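Local coordinates for protein iminosuccinate reductase (Paracoccus denitrificans, PDB 6RQA) that catalyses the NADH-dependent reduction of iminosuccinate to L-aspartate, regenerating the amino group donor of the beta-hydroxyaspartate cycle during glyoxylate assimilation, at residues 27-31 and 122-127; 54-58 and 314-318; 260-265 and 285-291. One frame throughout, in Å; residues are numbered along the deposited sequence.

How the interactions relate
Interactions 1 and 2 both reach the seven-stranded mixed sheet, with centres about 19 Å apart, and their segments alternate along the chain. Interaction 3 lies in the parallel nucleotide-binding sheet, about 30 Å from interaction 1 between centres, and its two segments fall between the two halves of interaction 2. Two helices tie the sites together: helix 125-143 starts in interaction 1 and packs against Q318 of interaction 2 and F261 and L291 of interaction 3, while helix 316-333 starts in interaction 2 and carries V326, on which I30 rests. Interactions 2 and 3 meet where G314 N lies 3.0 Å from D263 OD2, a probable hydrogen bond near the bound NAD.

Interaction 1 of 3, residues 27-31 and 122-127; sequences EKEIA and VGGNLL
E27 and L126 meet at the start of helix 125-143, at the strand-to-helix turn that leaves the mixed sheet of this ornithine cyclodeaminase/mu-crystallin family enzyme. With CG anti to the backbone N (chi1 175°) and a bend at chi2, the E27 side chain leaves the chain ahead of I30 and comes across the turn at G123 and G124. E27 OE2 presents its syn lone pair to the amide of the helix's first turn, and L126 N donates to it over 2.9 Å at an N-H...O angle of 155°. N125 lies crosswise to E27, its CB near OE2 and its amide plane turned 62° from the carboxylate; that amide is tied to S106 and, weakly, to Q105. The negative group would probably be favoured by the partial positive charge of the helix start.

The close-packed part lies further along, where buried I30 is wedged between strand and helix. Its CG2 touches both L126 CD2 and, from a roughly perpendicular approach, L127 CD2, while I30 CD1 at the other end meets V122 CG1 at 3.7 Å. V25 of the neighbouring strand and V326 of helix 316-333 add to the apolar surroundings of I30.

Toward solvent the contact thins out. A31 is exposed and offers its CB to L126 CD2 at 3.9 Å, and on the outer side K28 turns away to pack on E340 of the second subunit. At the polar end, a water molecule gives one hydrogen to E27 OE1 at 2.7 Å, gives the other to G123 O at 2.6 Å, and accepts from L127 N at 2.9 Å.

Interaction 2 of 3, residues 54-58 and 314-318; sequences KAYNF and GVGLQ
N57 and L317 meet obliquely where strand 55-64, an outermost strand of the mixed sheet within this chain, faces the first turn of helix 316-333. N57 has CG anti to its own carbonyl carbon (chi1 -58°), which swings the amide off the strand and toward the helix start. There N57 OD1 accepts from L317 N at 2.9 Å; the donor sits almost on the extension of the carbonyl bond, with a C=O...N angle of 173°, and the N-H...O angle is 157°. G316 N is also near OD1, but its angle is too poor for a bond.

V315 lies across the same amide at about a right angle. Its CB approaches both OD1 and ND2, and V315 CG1 comes within 3.7 Å of N57 ND2, so V315 packs against the amide with CB and CG1. L317 points back at the strand: its CD2 lies by Y56 O, while its CD1 reaches A55 CB at 3.6 Å. M50 of helix 36-51 touches both N57 and L317.

Just behind, Q318 folds back within its own turn, OE1 accepting from V315 N at 3.2 Å from above the carbonyl plane rather than along a lone pair. Y56 turns away from this interface and its OH bonds E63 OE1 of the second subunit, while G314, ahead of the helix, touches the bound NAD. E264 lies beside the N57 amide. A neutral amide oxygen therefore satisfies a main-chain N-H in the helix's first turn, joining strand 55-64 to the helix start beside the nucleotide pocket.

Interaction 3 of 3, residues 260-265 and 285-291; sequences IFTDEV and EDQVGEL
I260 and T262 are joined to G289 and L291 by three main-chain hydrogen bonds, one of them weak. G289 N donates to I260 O at 2.8 Å, meeting it from above the carbonyl plane. The return bond, from T262 N to G289 O at 3.1 Å, is the weak one, with an N-H...O angle of only 122°. T262 O then accepts from L291 N over 2.9 Å, a straighter bond at 167°. Two CA-H...O contacts supplement these: F261 CA points at G289 O, and E290 CA at T262 O.

Strand 288-290 lies outermost, within this chain, in the eight-stranded parallel sheet of the Rossmann-type nucleotide-binding domain, loosely paired with 260-262 and splayed from it. The link between the two strands runs through helices 265-270 and 275-279.

Side chains fill in round the backbone bonds. V288 CG1, anti to the backbone N (chi1 177°), touches both T262 CG2 (3.6 Å) and I260 CG2 (3.9 Å). V265 crosses E290 at about a right angle, its CG2 against E290 CG, and its CG1 rests on V288 CB. The F261 ring brings E290 O and L291 N to its edge, near the ring plane.

Several polar ends find partners beyond the two segments. T262 OG1 is bonded to D311 O, E290 OE2 forms a salt bridge with R53 NH2, and D263 OD1 bonds T313 OG1. Locally, within 260-265, D263 OD1 also accepts from E264 N at 2.6 Å.

Interaction 1 of 3, residues 27-31 and 122-127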
loop_
_atom_site.group_PDB
_atom_site.type_symbol
_atom_site.label_atom_id
_atom_site.label_comp_id
_atom_site.label_asym_id
_atom_site.label_seq_id
_atom_site.Cartn_x
_atom_site.Cartn_y
_atom_site.Cartn_z
ATOM N N GLU A 27 17.474 -10.907 -1.580
ATOM C CA GLU A 27 16.839 -11.889 -2.454
ATOM C C GLU A 27 17.718 -13.120 -2.641
ATOM O O GLU A 27 17.212 -14.245 -2.736
ATOM C CB GLU A 27 16.517 -11.251 -3.806
ATOM C CG GLU A 27 15.960 -12.212 -4.848
ATOM C CD GLU A 27 14.516 -12.597 -4.589
ATOM O OE1 GLU A 27 13.875 -11.976 -3.715
ATOM O OE2 GLU A 27 14.017 -13.523 -5.263
ATOM N N LYS A 28 19.037 -12.929 -2.691
ATOM C CA LYS A 28 19.944 -14.038 -2.969
ATOM C C LYS A 28 19.982 -15.063 -1.842
ATOM O O LYS A 28 20.446 -16.187 -2.061
ATOM C CB LYS A 28 21.354 -13.507 -3.238
ATOM C CG LYS A 28 22.010 -12.836 -2.043
ATOM C CD LYS A 28 23.311 -12.161 -2.446
ATOM C CE LYS A 28 24.033 -11.572 -1.245
ATOM N NZ LYS A 28 24.483 -12.626 -0.296
ATOM N N GLU A 29 19.506 -14.707 -0.652
ATOM C CA GLU A 29 19.511 -15.619 0.483
ATOM C C GLU A 29 18.258 -16.483 0.564
ATOM O O GLU A 29 18.240 -17.445 1.339
ATOM C CB GLU A 29 19.667 -14.833 1.791
ATOM C CG GLU A 29 20.880 -13.913 1.830
ATOM C CD GLU A 29 22.195 -14.670 1.877
ATOM O OE1 GLU A 29 22.191 -15.858 2.266
ATOM O OE2 GLU A 29 23.234 -14.074 1.525
ATOM N N ILE A 30 17.223 -16.171 -0.221
ATOM C CA ILE A 30 15.940 -16.859 -0.084
ATOM C C ILE A 30 16.078 -18.338 -0.420
ATOM O O ILE A 30 15.529 -19.200 0.277
ATOM C CB ILE A 30 14.875 -16.180 -0.966
ATOM C CG1 ILE A 30 14.745 -14.697 -0.613
ATOM C CG2 ILE A 30 13.535 -16.886 -0.824
ATOM C CD1 ILE A 30 14.243 -14.439 0.785
ATOM N N ALA A 31 16.815 -18.656 -1.489
ATOM C CA ALA A 31 16.920 -20.042 -1.935
ATOM C C ALA A 31 17.556 -20.929 -0.872
ATOM O O ALA A 31 17.117 -22.065 -0.657
ATOM C CB ALA A 31 17.716 -20.114 -3.238
ATOM N N VAL A 122 12.049 -8.024 2.977
ATOM C CA VAL A 122 12.484 -9.276 2.371
ATOM C C VAL A 122 12.240 -9.214 0.871
ATOM O O VAL A 122 11.206 -8.707 0.423
ATOM C CB VAL A 122 11.747 -10.486 2.988
ATOM C CG1 VAL A 122 12.334 -11.791 2.478
ATOM C CG2 VAL A 122 11.798 -10.427 4.507
ATOM N N GLY A 123 13.193 -9.726 0.097
ATOM C CA GLY A 123 12.970 -9.865 -1.332
ATOM C C GLY A 123 11.803 -10.797 -1.607
ATOM O O GLY A 123 11.663 -11.851 -0.983
ATOM N N GLY A 124 10.955 -10.401 -2.553
ATOM C CA GLY A 124 9.701 -11.100 -2.751
ATOM C C GLY A 124 9.555 -11.867 -4.049
ATOM O O GLY A 124 8.527 -12.517 -4.262
ATOM N N ASN A 125 10.562 -11.810 -4.923
ATOM C CA ASN A 125 10.461 -12.497 -6.208
ATOM C C ASN A 125 10.351 -14.006 -6.016
ATOM O O ASN A 125 9.339 -14.620 -6.374
ATOM C CB ASN A 125 11.661 -12.147 -7.091
ATOM C CG ASN A 125 11.616 -10.719 -7.596
ATOM O OD1 ASN A 125 10.562 -10.083 -7.602
ATOM N ND2 ASN A 125 12.763 -10.208 -8.028
ATOM N N LEU A 126 11.388 -14.622 -5.442
ATOM C CA LEU A 126 11.353 -16.063 -5.220
ATOM C C LEU A 126 10.260 -16.455 -4.235
ATOM O O LEU A 126 9.682 -17.542 -4.351
ATOM C CB LEU A 126 12.717 -16.552 -4.728
ATOM C CG LEU A 126 12.853 -18.060 -4.504
ATOM C CD1 LEU A 126 12.440 -18.821 -5.751
ATOM C CD2 LEU A 126 14.273 -18.421 -4.101
ATOM N N LEU A 127 9.955 -15.585 -3.267
ATOM C CA LEU A 127 8.910 -15.899 -2.297
ATOM C C LEU A 127 7.552 -16.042 -2.974
ATOM O O LEU A 127 6.767 -16.929 -2.620
ATOM C CB LEU A 127 8.855 -14.826 -1.209
ATOM C CG LEU A 127 9.966 -14.830 -0.159
ATOM C CD1 LEU A 127 9.676 -13.805 0.928
ATOM C CD2 LEU A 127 10.132 -16.216 0.443
HETATM O O HOH W 1 12.156 -13.758 -2.605
#

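Interaction 2 of 3, residues 54-58 and 314-318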
loop_
_atom_site.group_PDB
_atom_site.type_symbol
_atom_site.label_atom_id
_atom_site.label_comp_id
_atom_site.label_asym_id
_atom_site.label_seq_id
_atom_site.Cartn_x
_atom_site.Cartn_y
_atom_site.Cartn_z
ATOM N N LYS A 54 -9.059 -15.682 11.947
ATOM C CA LYS A 54 -7.953 -15.158 12.738
ATOM C C LYS A 54 -6.974 -14.349 11.901
ATOM O O LYS A 54 -5.951 -13.899 12.428
ATOM C CB LYS A 54 -7.207 -16.298 13.440
ATOM C CG LYS A 54 -7.654 -16.554 14.874
ATOM C CD LYS A 54 -9.109 -16.988 14.942
ATOM C CE LYS A 54 -9.541 -17.252 16.375
ATOM N NZ LYS A 54 -10.965 -17.682 16.454
ATOM N N ALA A 55 -7.267 -14.156 10.617
ATOM C CA ALA A 55 -6.401 -13.422 9.709
ATOM C C ALA A 55 -7.231 -12.976 8.517
ATOM O O ALA A 55 -8.230 -13.613 8.171
ATOM C CB ALA A 55 -5.212 -14.276 9.253
ATOM N N TYR A 56 -6.813 -11.878 7.894
ATOM C CA TYR A 56 -7.545 -11.354 6.749
ATOM C C TYR A 56 -6.612 -10.499 5.905
ATOM O O TYR A 56 -5.587 -10.008 6.383
ATOM C CB TYR A 56 -8.772 -10.544 7.186
ATOM C CG TYR A 56 -8.461 -9.143 7.664
ATOM C CD1 TYR A 56 -7.931 -8.919 8.929
ATOM C CD2 TYR A 56 -8.715 -8.042 6.856
ATOM C CE1 TYR A 56 -7.652 -7.638 9.371
ATOM C CE2 TYR A 56 -8.441 -6.759 7.289
ATOM C CZ TYR A 56 -7.910 -6.561 8.547
ATOM O OH TYR A 56 -7.638 -5.281 8.978
ATOM N N ASN A 57 -6.992 -10.325 4.644
ATOM C CA ASN A 57 -6.235 -9.526 3.693
ATOM C C ASN A 57 -6.850 -8.140 3.563
ATOM O O ASN A 57 -8.075 -7.994 3.528
ATOM C CB ASN A 57 -6.195 -10.198 2.319
ATOM C CG ASN A 57 -5.593 -11.584 2.364
ATOM O OD1 ASN A 57 -4.372 -11.742 2.377
ATOM N ND2 ASN A 57 -6.448 -12.600 2.380
ATOM N N PHE A 58 -5.991 -7.127 3.480
ATOM C CA PHE A 58 -6.448 -5.767 3.265
ATOM C C PHE A 58 -6.992 -5.616 1.847
ATOM O O PHE A 58 -6.707 -6.436 0.972
ATOM C CB PHE A 58 -5.307 -4.777 3.493
ATOM C CG PHE A 58 -4.768 -4.775 4.896
ATOM C CD1 PHE A 58 -5.501 -5.315 5.941
ATOM C CD2 PHE A 58 -3.527 -4.224 5.170
ATOM C CE1 PHE A 58 -5.002 -5.312 7.227
ATOM C CE2 PHE A 58 -3.024 -4.219 6.456
ATOM C CZ PHE A 58 -3.762 -4.762 7.485
ATOM N N GLY A 314 -4.072 -15.499 -5.254
ATOM C CA GLY A 314 -2.961 -14.870 -4.569
ATOM C C GLY A 314 -3.407 -13.819 -3.573
ATOM O O GLY A 314 -4.038 -12.827 -3.952
ATOM N N VAL A 315 -3.093 -14.027 -2.298
ATOM C CA VAL A 315 -3.448 -13.087 -1.243
ATOM C C VAL A 315 -2.185 -12.682 -0.497
ATOM O O VAL A 315 -1.207 -13.435 -0.432
ATOM C CB VAL A 315 -4.499 -13.672 -0.274
ATOM C CG1 VAL A 315 -5.780 -14.015 -1.021
ATOM C CG2 VAL A 315 -3.950 -14.893 0.443
ATOM N N GLY A 316 -2.217 -11.476 0.074
ATOM C CA GLY A 316 -1.036 -10.936 0.725
ATOM C C GLY A 316 -0.582 -11.730 1.934
ATOM O O GLY A 316 0.609 -11.743 2.256
ATOM N N LEU A 317 -1.513 -12.397 2.623
ATOM C CA LEU A 317 -1.132 -13.191 3.788
ATOM C C LEU A 317 -0.183 -14.320 3.409
ATOM O O LEU A 317 0.687 -14.692 4.206
ATOM C CB LEU A 317 -2.374 -13.754 4.479
ATOM C CG LEU A 317 -3.275 -12.772 5.232
ATOM C CD1 LEU A 317 -4.503 -13.488 5.766
ATOM C CD2 LEU A 317 -2.523 -12.088 6.363
ATOM N N GLN A 318 -0.333 -14.879 2.205
ATOM C CA GLN A 318 0.601 -15.901 1.743
ATOM C C GLN A 318 2.020 -15.352 1.666
ATOM O O GLN A 318 2.973 -16.011 2.096
ATOM C CB GLN A 318 0.154 -16.441 0.384
ATOM C CG GLN A 318 -1.151 -17.216 0.429
ATOM C CD GLN A 318 -1.759 -17.412 -0.946
ATOM O OE1 GLN A 318 -1.439 -16.687 -1.887
ATOM N NE2 GLN A 318 -2.644 -18.394 -1.067
#

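Interaction 3 of 3, residues 260-265 and 285-291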
loop_
_atom_site.group_PDB
_atom_site.type_symbol
_atom_site.label_atom_id
_atom_site.label_comp_id
_atom_site.label_asym_id
_atom_site.label_seq_id
_atom_site.Cartn_x
_atom_site.Cartn_y
_atom_site.Cartn_z
ATOM N N ILE A 260 -16.220 -25.685 -6.404
ATOM C CA ILE A 260 -15.217 -24.630 -6.498
ATOM C C ILE A 260 -14.717 -24.256 -5.112
ATOM O O ILE A 260 -15.501 -24.095 -4.168
ATOM C CB ILE A 260 -15.795 -23.403 -7.227
ATOM C CG1 ILE A 260 -16.245 -23.791 -8.637
ATOM C CG2 ILE A 260 -14.773 -22.283 -7.280
ATOM C CD1 ILE A 260 -16.940 -22.675 -9.379
ATOM N N PHE A 261 -13.397 -24.113 -4.991
ATOM C CA PHE A 261 -12.754 -23.594 -3.794
ATOM C C PHE A 261 -11.803 -22.476 -4.200
ATOM O O PHE A 261 -11.343 -22.411 -5.342
ATOM C CB PHE A 261 -11.996 -24.693 -3.035
ATOM C CG PHE A 261 -12.859 -25.851 -2.622
ATOM C CD1 PHE A 261 -13.062 -26.922 -3.477
ATOM C CD2 PHE A 261 -13.469 -25.869 -1.378
ATOM C CE1 PHE A 261 -13.858 -27.989 -3.100
ATOM C CE2 PHE A 261 -14.266 -26.933 -0.995
ATOM C CZ PHE A 261 -14.460 -27.993 -1.857
ATOM N N THR A 262 -11.513 -21.586 -3.254
ATOM C CA THR A 262 -10.644 -20.451 -3.540
ATOM C C THR A 262 -10.004 -19.972 -2.246
ATOM O O THR A 262 -10.326 -20.445 -1.153
ATOM C CB THR A 262 -11.413 -19.309 -4.214
ATOM O OG1 THR A 262 -10.490 -18.307 -4.657
ATOM C CG2 THR A 262 -12.390 -18.678 -3.235
ATOM N N ASP A 263 -9.083 -19.019 -2.390
ATOM C CA ASP A 263 -8.434 -18.385 -1.249
ATOM C C ASP A 263 -9.198 -17.157 -0.767
ATOM O O ASP A 263 -9.396 -16.985 0.440
ATOM C CB ASP A 263 -6.994 -18.005 -1.608
ATOM C CG ASP A 263 -6.882 -17.349 -2.974
ATOM O OD1 ASP A 263 -7.917 -16.917 -3.524
ATOM O OD2 ASP A 263 -5.752 -17.276 -3.505
ATOM N N GLU A 264 -9.634 -16.305 -1.691
ATOM C CA GLU A 264 -10.448 -15.138 -1.374
ATOM C C GLU A 264 -11.633 -15.121 -2.327
ATOM O O GLU A 264 -11.452 -14.980 -3.541
ATOM C CB GLU A 264 -9.635 -13.845 -1.492
ATOM C CG GLU A 264 -10.333 -12.614 -0.937
ATOM C CD GLU A 264 -10.474 -12.652 0.573
ATOM O OE1 GLU A 264 -9.681 -13.360 1.231
ATOM O OE2 GLU A 264 -11.380 -11.977 1.105
ATOM N N VAL A 265 -12.841 -15.272 -1.778
ATOM C CA VAL A 265 -14.037 -15.354 -2.614
ATOM C C VAL A 265 -14.275 -14.045 -3.353
ATOM O O VAL A 265 -14.775 -14.042 -4.485
ATOM C CB VAL A 265 -15.258 -15.750 -1.759
ATOM C CG1 VAL A 265 -16.471 -16.006 -2.642
ATOM C CG2 VAL A 265 -14.939 -16.974 -0.909
ATOM N N GLU A 285 -21.777 -16.320 -6.394
ATOM C CA GLU A 285 -20.611 -16.251 -5.518
ATOM C C GLU A 285 -20.774 -17.085 -4.254
ATOM O O GLU A 285 -19.767 -17.481 -3.656
ATOM C CB GLU A 285 -20.304 -14.799 -5.145
ATOM C CG GLU A 285 -21.304 -14.156 -4.201
ATOM C CD GLU A 285 -20.670 -13.084 -3.334
ATOM O OE1 GLU A 285 -19.567 -13.328 -2.799
ATOM O OE2 GLU A 285 -21.268 -11.997 -3.191
ATOM N N ASP A 286 -22.006 -17.468 -3.934
ATOM C CA ASP A 286 -22.189 -18.257 -2.692
ATOM C C ASP A 286 -21.890 -19.718 -2.980
ATOM O O ASP A 286 -21.788 -20.487 -2.066
ATOM C CB ASP A 286 -23.505 -17.973 -1.971
ATOM C CG ASP A 286 -24.704 -17.839 -2.874
ATOM O OD1 ASP A 286 -25.275 -16.756 -2.898
ATOM O OD2 ASP A 286 -25.073 -18.831 -3.499
ATOM N N GLN A 287 -21.769 -20.059 -4.242
ATOM C CA GLN A 287 -21.362 -21.404 -4.626
ATOM C C GLN A 287 -19.850 -21.565 -4.686
ATOM O O GLN A 287 -19.369 -22.642 -5.056
ATOM C CB GLN A 287 -21.973 -21.773 -5.982
ATOM C CG GLN A 287 -23.487 -21.888 -5.970
ATOM C CD GLN A 287 -24.059 -22.149 -7.349
ATOM O OE1 GLN A 287 -23.447 -21.810 -8.362
ATOM N NE2 GLN A 287 -25.237 -22.760 -7.395
ATOM N N VAL A 288 -19.096 -20.530 -4.335
ATOM C CA VAL A 288 -17.639 -20.559 -4.362
ATOM C C VAL A 288 -17.156 -20.782 -2.934
ATOM O O VAL A 288 -17.300 -19.905 -2.075
ATOM C CB VAL A 288 -17.062 -19.268 -4.956
ATOM C CG1 VAL A 288 -15.545 -19.285 -4.896
ATOM C CG2 VAL A 288 -17.540 -19.086 -6.389
ATOM N N GLY A 289 -16.581 -21.955 -2.676
ATOM C CA GLY A 289 -16.124 -22.304 -1.350
ATOM C C GLY A 289 -14.755 -21.737 -1.028
ATOM O O GLY A 289 -14.141 -21.006 -1.803
ATOM N N GLU A 290 -14.272 -22.090 0.160
ATOM C CA GLU A 290 -12.973 -21.652 0.652
ATOM C C GLU A 290 -12.104 -22.871 0.914
ATOM O O GLU A 290 -12.513 -23.784 1.640
ATOM C CB GLU A 290 -13.113 -20.822 1.930
ATOM C CG GLU A 290 -13.957 -19.569 1.776
ATOM C CD GLU A 290 -14.102 -18.802 3.075
ATOM O OE1 GLU A 290 -13.472 -19.202 4.077
ATOM O OE2 GLU A 290 -14.845 -17.798 3.096
ATOM N N LEU A 291 -10.907 -22.884 0.322
ATOM C CA LEU A 291 -9.981 -23.987 0.556
ATOM C C LEU A 291 -9.596 -24.079 2.025
ATOM O O LEU A 291 -9.422 -25.178 2.563
ATOM C CB LEU A 291 -8.736 -23.826 -0.315
ATOM C CG LEU A 291 -7.643 -24.877 -0.103
ATOM C CD1 LEU A 291 -8.157 -26.265 -0.457
ATOM C CD2 LEU A 291 -6.397 -24.544 -0.902
#